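Local structure of cobalamin biosynthesis protein CobN (Mycobacterium tuberculosis, 7C6O) at residues Asp987-Arg990 / Ala991-Arg994; Ala350-Ala353 / Val354-Arg358. The protein is the large, catalytic subunit of cobaltochelatase, which probably inserts cobalt into the corrin ring during cobalamin biosynthesis. All coordinates share one frame; numbering follows the deposited sequence.

Reading from the N terminus, contact 2 comes first, halfway along helix 343-361, and contact 1 follows more than 600 residues later at the single turn of helix 988-991. Each is local and closes no long loop; the two lie in series along the chain, neither nesting nor crossing. Contact 2 packs its helix against strands 190-196 and 246-249, neighbours in a mixed sheet, and reaches helix 206-217. Contact 1 carries the chain from helix 973-985 into strand 995-997 of a different mixed sheet, beside helices 949-963 and 1044-1051. The centres of contact 1 and contact 2 are about 48 Å apart, and the nearest atoms of contact 1 and contact 2 about 35 Å apart.

Contact 1: Asp987-Arg990 / Ala991-Arg994; sequences DQRR and ATTR
Thr993 OG1 donates to Arg989 O at 2.8 Å, closing the C-terminal end of a one-turn helix that runs from the N-cap Asp987 into the loop before strand 995-997. The hydroxyl comes in at a C=O...O angle of 135°, and Thr993 N bonds in turn to Arg990 O over 3.2 Å. Thr992 is the first residue to leave helical backbone angles, and the Arg989 side chain crosses its side chain at about a right angle. Bent at both chi2 and chi3, the arginine chain swings forward past the C-terminal end of the helix and sets Arg989 NH2 3.0 Å from Thr992 OG1, in a weak bond, with a second weak one to Thr992 O. The firmer partners of this guanidinium lie outside: a salt bridge with Asp956 of helix 949-963 and a hydrogen bond to Arg1036 O, so the arginine joins the helix end to its surroundings. On the outer side the Gln988 amide approaches the methyl of Thr992, Gln988 NE2 to Thr992 CG2 3.6 Å.

Behind this shell, Ala991 N bonds to Asp987 O over 3.0 Å, completing the turn. Arg994 NH1 grips both Thr993 O and Ala991 O, while its NE pairs with Asp935. At the opposite end Asp987 OD1 caps Arg990 N at 3.0 Å, the N-H meeting the oxygen from above the carboxylate plane.

Contact 2: Ala350-Ala353 / Val354-Arg358; sequences AGLA and VRHAR
His356 ND1 donates its N-H to Leu352 O, one turn back in the long helix 343-361, over 2.7 Å and with an N-H...O angle of 162°. Leu352 O also accepts from His356 N at 3.1 Å, so one residue grips it twice, as an ordinary i to i+4 helical bond doubled by a side-chain donor. The two nitrogens reach the oxygen from opposite faces of the carbonyl plane. With CG beside the backbone N (chi1 -79°) and the ring turned by a chi2 of 83°, the imidazole presents its ND1 edge to the oxygen, which lies almost in the ring plane.

The close-packed side of the helix is made of small residues. Ala353 and Ala357, one turn apart and linked by a bond from Ala357 N to Ala353 O of 3.0 Å, both rest on Ile191 of strand 190-196, and each also meets strand 246-249, at Val248 and Ala246 respectively. Ala350 continues this side toward helix 206-217. Val354 straddles the boundary, touching Ile191 while remaining partly exposed, with Val354 CG2 3.3 Å from Ala350 O. The packing is looser one turn on from Gly351: the Arg355 CG methylene lies 3.0 Å from Gly351 O, but the rest of the chain, bent at chi2, leads away to a salt bridge with Asp540. Arg358, on the exposed side, is tied in through its backbone, Arg358 N bonding to Val354 O.

The bond from ND1 implies that this nitrogen carries hydrogen, whatever the state of NE2, and it probably fixes the rotation of the buried imidazole, which also touches Pro585.

Contact 1: Asp987-Arg990 / Ala991-Arg994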
ATOM      1  N   ASP A 987     -22.424 -17.146 -22.203  1.00 24.82           N
ATOM      2  CA  ASP A 987     -21.914 -15.799 -21.966  1.00 26.52           C
ATOM      3  C   ASP A 987     -20.387 -15.845 -21.969  1.00 27.74           C
ATOM      4  O   ASP A 987     -19.775 -16.407 -21.053  1.00 24.10           O
ATOM      5  CB  ASP A 987     -22.454 -15.250 -20.646  1.00 28.72           C
ATOM      6  CG  ASP A 987     -22.181 -13.768 -20.471  1.00 31.32           C
ATOM      7  OD1 ASP A 987     -21.027 -13.338 -20.671  1.00 30.19           O
ATOM      8  OD2 ASP A 987     -23.129 -13.031 -20.132  1.00 33.11           O
ATOM      9  N   GLN A 988     -19.777 -15.234 -22.989  1.00 29.28           N
ATOM     10  CA  GLN A 988     -18.327 -15.315 -23.152  1.00 32.24           C
ATOM     11  C   GLN A 988     -17.593 -14.561 -22.049  1.00 30.58           C
ATOM     12  O   GLN A 988     -16.574 -15.041 -21.536  1.00 29.17           O
ATOM     13  CB  GLN A 988     -17.921 -14.777 -24.525  1.00 37.19           C
ATOM     14  CG  GLN A 988     -16.419 -14.796 -24.786  0.86 42.51           C
ATOM     15  CD  GLN A 988     -15.862 -16.203 -24.930  0.78 47.53           C
ATOM     16  OE1 GLN A 988     -16.573 -17.126 -25.327  0.63 49.42           O
ATOM     17  NE2 GLN A 988     -14.585 -16.372 -24.605  0.97 49.83           N
ATOM     18  N   ARG A 989     -18.085 -13.376 -21.679  1.00 27.09           N
ATOM     19  CA  ARG A 989     -17.442 -12.611 -20.614  1.00 26.14           C
ATOM     20  C   ARG A 989     -17.490 -13.361 -19.289  1.00 23.87           C
ATOM     21  O   ARG A 989     -16.510 -13.368 -18.533  1.00 24.05           O
ATOM     22  CB  ARG A 989     -18.100 -11.235 -20.484  1.00 23.47           C
ATOM     23  CG  ARG A 989     -17.699 -10.438 -19.239  1.00 21.50           C
ATOM     24  CD  ARG A 989     -16.276  -9.872 -19.318  1.00 18.39           C
ATOM     25  NE  ARG A 989     -15.257 -10.868 -18.990  1.00 18.80           N
ATOM     26  CZ  ARG A 989     -13.981 -10.583 -18.750  1.00 19.38           C
ATOM     27  NH1 ARG A 989     -13.557  -9.327 -18.792  1.00 19.07           N
ATOM     28  NH2 ARG A 989     -13.126 -11.557 -18.463  1.00 18.50           N
ATOM     29  N   ARG A 990     -18.620 -14.007 -18.989  1.00 21.66           N
ATOM     30  CA  ARG A 990     -18.699 -14.808 -17.771  1.00 22.89           C
ATOM     31  C   ARG A 990     -17.748 -15.996 -17.833  1.00 23.38           C
ATOM     32  O   ARG A 990     -17.123 -16.355 -16.827  1.00 21.62           O
ATOM     33  CB  ARG A 990     -20.132 -15.286 -17.541  1.00 22.24           C
ATOM     34  CG  ARG A 990     -21.122 -14.188 -17.188  1.00 24.96           C
ATOM     35  CD  ARG A 990     -22.448 -14.797 -16.758  1.00 27.11           C
ATOM     36  NE  ARG A 990     -22.247 -15.789 -15.706  1.00 31.78           N
ATOM     37  CZ  ARG A 990     -23.178 -16.639 -15.287  1.00 36.21           C
ATOM     38  NH1 ARG A 990     -24.387 -16.624 -15.830  1.00 38.80           N
ATOM     39  NH2 ARG A 990     -22.896 -17.507 -14.326  1.00 38.62           N
ATOM     40  N   ALA A 991     -17.614 -16.611 -19.011  1.00 23.78           N
ATOM     41  CA  ALA A 991     -16.791 -17.807 -19.152  1.00 23.70           C
ATOM     42  C   ALA A 991     -15.305 -17.528 -18.968  1.00 21.63           C
ATOM     43  O   ALA A 991     -14.549 -18.461 -18.679  1.00 25.84           O
ATOM     44  CB  ALA A 991     -17.033 -18.451 -20.517  1.00 23.87           C
ATOM     45  N   THR A 992     -14.865 -16.282 -19.128  1.00 21.62           N
ATOM     46  CA  THR A 992     -13.465 -15.923 -18.936  1.00 21.32           C
ATOM     47  C   THR A 992     -13.234 -15.138 -17.650  1.00 17.97           C
ATOM     48  O   THR A 992     -12.153 -14.565 -17.471  1.00 16.34           O
ATOM     49  CB  THR A 992     -12.948 -15.121 -20.130  1.00 21.56           C
ATOM     50  OG1 THR A 992     -13.725 -13.926 -20.279  1.00 20.63           O
ATOM     51  CG2 THR A 992     -13.034 -15.952 -21.406  1.00 24.97           C
ATOM     52  N   THR A 993     -14.220 -15.091 -16.759  1.00 18.72           N
ATOM     53  CA  THR A 993     -14.076 -14.368 -15.503  1.00 17.07           C
ATOM     54  C   THR A 993     -13.217 -15.186 -14.548  1.00 13.92           C
ATOM     55  O   THR A 993     -13.528 -16.348 -14.266  1.00 16.37           O
ATOM     56  CB  THR A 993     -15.446 -14.074 -14.897  1.00 19.58           C
ATOM     57  OG1 THR A 993     -16.166 -13.187 -15.763  1.00 18.84           O
ATOM     58  CG2 THR A 993     -15.299 -13.424 -13.533  1.00 19.95           C
ATOM     59  N   ARG A 994     -12.131 -14.580 -14.062  1.00 14.54           N
ATOM     60  CA  ARG A 994     -11.208 -15.250 -13.145  1.00 16.88           C
ATOM     61  C   ARG A 994     -10.786 -14.408 -11.949  1.00 19.08           C
ATOM     62  O   ARG A 994     -10.280 -14.979 -10.975  1.00 18.43           O
ATOM     63  CB  ARG A 994      -9.942 -15.699 -13.890  1.00 15.09           C
ATOM     64  CG  ARG A 994     -10.159 -16.799 -14.915  1.00 15.78           C
ATOM     65  CD  ARG A 994     -10.616 -18.090 -14.260  1.00 16.75           C
ATOM     66  NE  ARG A 994     -10.677 -19.193 -15.217  1.00 16.81           N
ATOM     67  CZ  ARG A 994     -11.715 -19.439 -16.011  1.00 20.24           C
ATOM     68  NH1 ARG A 994     -12.786 -18.656 -15.968  1.00 16.55           N
ATOM     69  NH2 ARG A 994     -11.682 -20.466 -16.850  1.00 20.56           N
TER

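Contact 2: Ala350-Ala353 / Val354-Arg358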
ATOM      1  N   ALA A 350      -7.948  23.360   0.463  1.00 17.66           N
ATOM      2  CA  ALA A 350      -7.504  24.584   1.123  1.00 17.14           C
ATOM      3  C   ALA A 350      -7.406  24.393   2.631  1.00 16.90           C
ATOM      4  O   ALA A 350      -6.439  24.842   3.259  1.00 14.26           O
ATOM      5  CB  ALA A 350      -8.456  25.734   0.795  1.00 13.37           C
ATOM      6  N   GLY A 351      -8.397  23.728   3.228  1.00 17.64           N
ATOM      7  CA  GLY A 351      -8.358  23.495   4.663  1.00 19.08           C
ATOM      8  C   GLY A 351      -7.174  22.643   5.074  1.00 17.97           C
ATOM      9  O   GLY A 351      -6.467  22.963   6.032  1.00 16.84           O
ATOM     10  N   LEU A 352      -6.935  21.550   4.345  1.00 14.61           N
ATOM     11  CA  LEU A 352      -5.778  20.707   4.631  1.00 15.84           C
ATOM     12  C   LEU A 352      -4.478  21.496   4.532  1.00 17.08           C
ATOM     13  O   LEU A 352      -3.592  21.354   5.382  1.00 19.31           O
ATOM     14  CB  LEU A 352      -5.747  19.514   3.678  1.00 11.91           C
ATOM     15  CG  LEU A 352      -6.767  18.405   3.934  1.00 14.17           C
ATOM     16  CD1 LEU A 352      -6.824  17.453   2.746  1.00 12.60           C
ATOM     17  CD2 LEU A 352      -6.410  17.651   5.205  1.00 13.78           C
ATOM     18  N   ALA A 353      -4.346  22.333   3.499  1.00 15.98           N
ATOM     19  CA  ALA A 353      -3.117  23.101   3.332  1.00 18.11           C
ATOM     20  C   ALA A 353      -2.916  24.082   4.480  1.00 16.45           C
ATOM     21  O   ALA A 353      -1.806  24.207   5.012  1.00 15.62           O
ATOM     22  CB  ALA A 353      -3.136  23.839   1.992  1.00 17.97           C
ATOM     23  N   VAL A 354      -3.981  24.782   4.880  1.00 16.14           N
ATOM     24  CA  VAL A 354      -3.866  25.773   5.947  1.00 19.82           C
ATOM     25  C   VAL A 354      -3.560  25.100   7.280  1.00 19.95           C
ATOM     26  O   VAL A 354      -2.711  25.569   8.044  1.00 21.83           O
ATOM     27  CB  VAL A 354      -5.146  26.629   6.020  1.00 19.87           C
ATOM     28  CG1 VAL A 354      -5.163  27.475   7.289  1.00 22.48           C
ATOM     29  CG2 VAL A 354      -5.252  27.521   4.791  1.00 19.62           C
ATOM     30  N   ARG A 355      -4.241  23.987   7.576  1.00 18.42           N
ATOM     31  CA  ARG A 355      -4.011  23.290   8.841  1.00 17.95           C
ATOM     32  C   ARG A 355      -2.575  22.789   8.946  1.00 20.09           C
ATOM     33  O   ARG A 355      -1.972  22.837  10.024  1.00 22.32           O
ATOM     34  CB  ARG A 355      -4.990  22.124   8.993  1.00 16.93           C
ATOM     35  CG  ARG A 355      -6.463  22.508   9.032  1.00 23.93           C
ATOM     36  CD  ARG A 355      -6.970  22.778  10.435  1.00 28.15           C
ATOM     37  NE  ARG A 355      -8.430  22.827  10.468  1.00 28.51           N
ATOM     38  CZ  ARG A 355      -9.201  21.900  11.032  1.00 26.91           C
ATOM     39  NH1 ARG A 355      -8.654  20.852  11.630  1.00 24.25           N
ATOM     40  NH2 ARG A 355     -10.521  22.030  11.007  1.00 26.37           N
ATOM     41  N   HIS A 356      -2.012  22.293   7.840  1.00 17.03           N
ATOM     42  CA  HIS A 356      -0.622  21.845   7.871  1.00 16.05           C
ATOM     43  C   HIS A 356       0.331  23.022   8.022  1.00 16.37           C
ATOM     44  O   HIS A 356       1.321  22.937   8.758  1.00 17.26           O
ATOM     45  CB  HIS A 356      -0.291  21.041   6.613  1.00 15.82           C
ATOM     46  CG  HIS A 356      -0.787  19.628   6.647  1.00 17.85           C
ATOM     47  ND1 HIS A 356      -2.078  19.283   6.309  1.00 19.50           N
ATOM     48  CD2 HIS A 356      -0.164  18.473   6.982  1.00 19.66           C
ATOM     49  CE1 HIS A 356      -2.228  17.976   6.431  1.00 19.53           C
ATOM     50  NE2 HIS A 356      -1.083  17.461   6.838  1.00 18.50           N
ATOM     51  N   ALA A 357       0.049  24.132   7.335  1.00 16.87           N
ATOM     52  CA  ALA A 357       0.882  25.319   7.488  1.00 18.15           C
ATOM     53  C   ALA A 357       0.757  25.909   8.885  1.00 22.05           C
ATOM     54  O   ALA A 357       1.740  26.424   9.432  1.00 22.64           O
ATOM     55  CB  ALA A 357       0.508  26.360   6.432  1.00 16.21           C
ATOM     56  N   ARG A 358      -0.438  25.828   9.479  1.00 22.41           N
ATOM     57  CA  ARG A 358      -0.655  26.365  10.819  1.00 25.20           C
ATOM     58  C   ARG A 358       0.238  25.688  11.850  1.00 21.24           C
ATOM     59  O   ARG A 358       0.585  26.301  12.867  1.00 18.83           O
ATOM     60  CB  ARG A 358      -2.129  26.203  11.202  1.00 27.70           C
ATOM     61  CG  ARG A 358      -2.481  26.621  12.625  0.75 30.33           C
ATOM     62  CD  ARG A 358      -2.828  28.099  12.712  0.75 31.49           C
ATOM     63  NE  ARG A 358      -3.219  28.484  14.066  0.70 32.56           N
ATOM     64  CZ  ARG A 358      -2.550  29.346  14.824  0.63 34.83           C
ATOM     65  NH1 ARG A 358      -1.455  29.933  14.360  0.84 36.91           N
ATOM     66  NH2 ARG A 358      -2.984  29.632  16.044  0.53 34.54           N
TER